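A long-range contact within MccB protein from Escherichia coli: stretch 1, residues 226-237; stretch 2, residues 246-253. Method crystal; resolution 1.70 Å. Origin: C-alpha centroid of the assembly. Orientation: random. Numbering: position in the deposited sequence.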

# COMPACT_ATOMS: atom_id res chain seq x y z
N TYR A 226 -15.40 15.81 1.75
CA TYR A 226 -14.73 16.65 0.78
C TYR A 226 -14.33 15.84 -0.45
O TYR A 226 -14.53 16.30 -1.58
N CYS A 227 -13.77 14.62 -0.23
CA CYS A 227 -13.23 13.81 -1.34
C CYS A 227 -14.36 13.23 -2.18
O CYS A 227 -14.24 13.17 -3.40
N VAL A 228 -15.47 12.88 -1.55
CA VAL A 228 -16.66 12.47 -2.31
C VAL A 228 -17.10 13.64 -3.21
O VAL A 228 -17.40 13.45 -4.41
N ARG A 229 -17.21 14.83 -2.61
CA ARG A 229 -17.70 16.01 -3.38
C ARG A 229 -16.71 16.39 -4.48
O ARG A 229 -17.10 16.85 -5.57
N ALA A 230 -15.41 16.25 -4.21
CA ALA A 230 -14.34 16.68 -5.16
C ALA A 230 -13.89 15.58 -6.15
O ALA A 230 -12.99 15.85 -6.93
N ASN A 231 -14.44 14.37 -6.09
CA ASN A 231 -14.03 13.27 -6.98
C ASN A 231 -12.55 12.92 -6.76
O ASN A 231 -11.82 12.70 -7.69
N GLN A 232 -12.11 12.91 -5.49
CA GLN A 232 -10.69 12.76 -5.11
C GLN A 232 -10.50 11.42 -4.40
O GLN A 232 -11.03 11.19 -3.32
N PRO A 233 -9.76 10.46 -4.98
CA PRO A 233 -9.44 9.23 -4.25
C PRO A 233 -8.59 9.52 -2.99
O PRO A 233 -7.76 10.40 -3.00
N TYR A 234 -8.80 8.71 -1.94
CA TYR A 234 -7.94 8.81 -0.75
C TYR A 234 -7.80 7.43 -0.10
O TYR A 234 -8.59 6.53 -0.33
N ILE A 235 -6.77 7.30 0.73
CA ILE A 235 -6.64 6.17 1.59
C ILE A 235 -6.30 6.66 3.01
O ILE A 235 -5.52 7.58 3.16
N ASN A 236 -6.97 6.09 4.01
CA ASN A 236 -6.67 6.42 5.41
C ASN A 236 -5.76 5.33 5.97
O ASN A 236 -5.88 4.19 5.59
N ALA A 237 -4.86 5.67 6.92
CA ALA A 237 -4.15 4.63 7.65
C ALA A 237 -3.76 5.19 9.01
O ALA A 237 -3.69 6.40 9.18
N PHE A 246 -5.45 0.07 8.14
CA PHE A 246 -5.30 0.76 6.86
C PHE A 246 -6.57 0.51 6.08
O PHE A 246 -7.24 -0.48 6.30
N GLY A 247 -6.86 1.46 5.21
CA GLY A 247 -8.14 1.53 4.57
C GLY A 247 -9.13 2.39 5.33
O GLY A 247 -8.93 2.82 6.49
N PRO A 248 -10.24 2.78 4.69
CA PRO A 248 -10.54 2.36 3.32
C PRO A 248 -9.74 3.14 2.26
O PRO A 248 -9.21 4.22 2.52
N LEU A 249 -9.65 2.53 1.08
CA LEU A 249 -9.18 3.19 -0.13
C LEU A 249 -10.44 3.59 -0.90
O LEU A 249 -11.14 2.73 -1.40
N TYR A 250 -10.77 4.89 -0.84
CA TYR A 250 -11.97 5.45 -1.43
C TYR A 250 -11.66 5.80 -2.88
O TYR A 250 -10.76 6.60 -3.16
N VAL A 251 -12.45 5.22 -3.80
CA VAL A 251 -12.35 5.54 -5.24
C VAL A 251 -13.70 6.04 -5.70
O VAL A 251 -14.66 5.27 -5.63
N PRO A 252 -13.82 7.30 -6.18
CA PRO A 252 -15.10 7.87 -6.62
C PRO A 252 -15.91 6.94 -7.53
O PRO A 252 -15.38 6.42 -8.52
N GLY A 253 -17.15 6.69 -7.12
CA GLY A 253 -18.12 5.95 -7.91
C GLY A 253 -17.91 4.45 -7.93
O GLY A 253 -18.65 3.77 -8.60

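Tyr250 dominates the packing between these two stretches, an antiparallel strand pair and the helix end that precedes it. With chi1 in t (169°), its ring extends from the sheet toward the helix, where CD2 lies 4.3 Å from Cys227 CB and CZ lies 3.7 Å from Val228 CG2. A long, flat side chain suits this place because it spans the gap between strand and helix while its hydroxyl still reaches water. Tyr234, its bridge partner on the same face of the sheet, takes chi1 in p (75°). Its ring comes back over the neighbouring strand, so that Tyr250 CB sits over one ring face, 3.8 Å from the centroid, in a CH-pi contact; the two rings themselves meet obliquely, with planes at 36°.

The other face carries apolar groups. Ile235, t at both chi1 and chi2, extends CD1 to 4.2 Å from Leu249 CB, the latter on a t chi1. Farther along, Ala237 CB meets Phe246 CB at 4.1 Å; the small alanine fits a close pair whose CA atoms are 4.1 Å apart, while the phenylalanine ring, at chi1 p, leads away. Beyond the strands, Pro233 CG packs against Pro252 CD at 3.9 Å, and Asn231 ND2 approaches Pro252 CB to 3.5 Å.

Backbone hydrogen bonds join the strands: Tyr250 N to Tyr234 O is 2.8 Å, and Gly247 N to Asn236 O is 2.9 Å, beside a bulge. Gly247 has a phi of 91° and psi of 165°, at which a CB would jam against the preceding carbonyl.

Water completes the polar edge. One molecule donates to Val228 O at 2.7 Å and hydrogen-bonds Tyr250 OH at 2.8 Å, tying the ring's tip to the helix. Another lies 2.8 Å from Asn236 OD1 and 2.6 Å from Gly247 O; the Asn236 amide, chi1 t, also has partners elsewhere in the structure.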

# COMPACT_ATOMS: atom_id res chain seq x y z
CB TYR A 226 -13.49 17.35 1.35
CG TYR A 226 -12.78 18.23 0.36
CD1 TYR A 226 -11.81 17.73 -0.48
CD2 TYR A 226 -13.12 19.57 0.20
CE1 TYR A 226 -11.17 18.52 -1.42
CE2 TYR A 226 -12.47 20.38 -0.71
CZ TYR A 226 -11.54 19.84 -1.57
OH TYR A 226 -10.89 20.66 -2.46
CB CYS A 227 -12.32 12.70 -0.84
SG CYS A 227 -10.69 13.36 -0.40
CB VAL A 228 -17.79 12.02 -1.37
CG1 VAL A 228 -19.09 11.85 -2.12
CG2 VAL A 228 -17.47 10.72 -0.63
CB ARG A 229 -17.95 17.21 -2.45
CG ARG A 229 -19.14 17.04 -1.51
CD ARG A 229 -19.38 18.17 -0.50
NE ARG A 229 -20.68 18.00 0.19
CZ ARG A 229 -21.38 18.97 0.80
NH1 ARG A 229 -20.90 20.20 0.90
NH2 ARG A 229 -22.57 18.70 1.32
CB ALA A 230 -13.14 17.13 -4.37
CB ASN A 231 -14.28 13.57 -8.47
CG ASN A 231 -15.55 12.92 -8.94
OD1 ASN A 231 -16.63 13.45 -8.71
ND2 ASN A 231 -15.42 11.72 -9.51
CB GLN A 232 -10.30 13.90 -4.19
CG GLN A 232 -8.91 13.76 -3.60
CD GLN A 232 -7.84 13.66 -4.65
OE1 GLN A 232 -7.21 12.61 -4.82
NE2 GLN A 232 -7.64 14.75 -5.36
CB PRO A 233 -8.70 8.34 -5.26
CG PRO A 233 -8.95 9.00 -6.63
CD PRO A 233 -9.23 10.47 -6.36
CB TYR A 234 -8.47 9.85 0.25
CG TYR A 234 -9.67 9.41 1.03
CD1 TYR A 234 -9.52 8.64 2.18
CD2 TYR A 234 -10.97 9.75 0.67
CE1 TYR A 234 -10.61 8.24 2.94
CE2 TYR A 234 -12.06 9.34 1.41
CZ TYR A 234 -11.89 8.57 2.56
OH TYR A 234 -12.90 8.08 3.35
CB ILE A 235 -5.60 5.18 1.05
CG1 ILE A 235 -5.60 3.93 1.92
CG2 ILE A 235 -4.22 5.83 0.88
CD1 ILE A 235 -4.78 2.79 1.38
CB ASN A 236 -7.98 6.60 6.18
CG ASN A 236 -7.86 7.14 7.58
OD1 ASN A 236 -8.64 6.73 8.43
ND2 ASN A 236 -6.99 8.13 7.81
CB ALA A 237 -2.91 4.18 6.92
CB PHE A 246 -4.07 0.34 6.04
CG PHE A 246 -4.09 -1.04 5.44
CD1 PHE A 246 -4.00 -2.17 6.23
CD2 PHE A 246 -4.18 -1.24 4.07
CE1 PHE A 246 -3.97 -3.45 5.68
CE2 PHE A 246 -4.20 -2.51 3.52
CZ PHE A 246 -4.10 -3.62 4.32
CB PRO A 248 -12.02 2.72 3.25
CG PRO A 248 -12.10 4.00 4.04
CD PRO A 248 -11.21 3.74 5.23
CB LEU A 249 -8.26 2.24 -0.92
CG LEU A 249 -7.90 2.59 -2.35
CD1 LEU A 249 -7.79 4.05 -2.64
CD2 LEU A 249 -6.62 1.88 -2.79
CB TYR A 250 -12.42 6.73 -0.71
CG TYR A 250 -13.49 7.46 -1.47
CD1 TYR A 250 -14.72 6.86 -1.68
CD2 TYR A 250 -13.24 8.67 -2.10
CE1 TYR A 250 -15.70 7.47 -2.44
CE2 TYR A 250 -14.23 9.33 -2.82
CZ TYR A 250 -15.45 8.70 -3.03
OH TYR A 250 -16.43 9.30 -3.77
CB VAL A 251 -11.89 4.32 -6.04
CG1 VAL A 251 -11.66 4.74 -7.49
CG2 VAL A 251 -10.64 3.70 -5.45
CB PRO A 252 -14.65 9.09 -7.41
CG PRO A 252 -13.48 9.58 -6.61
CD PRO A 252 -12.74 8.31 -6.25
O HOH W 1 -16.63 11.28 -5.77
O HOH W 2 -9.78 4.21 8.54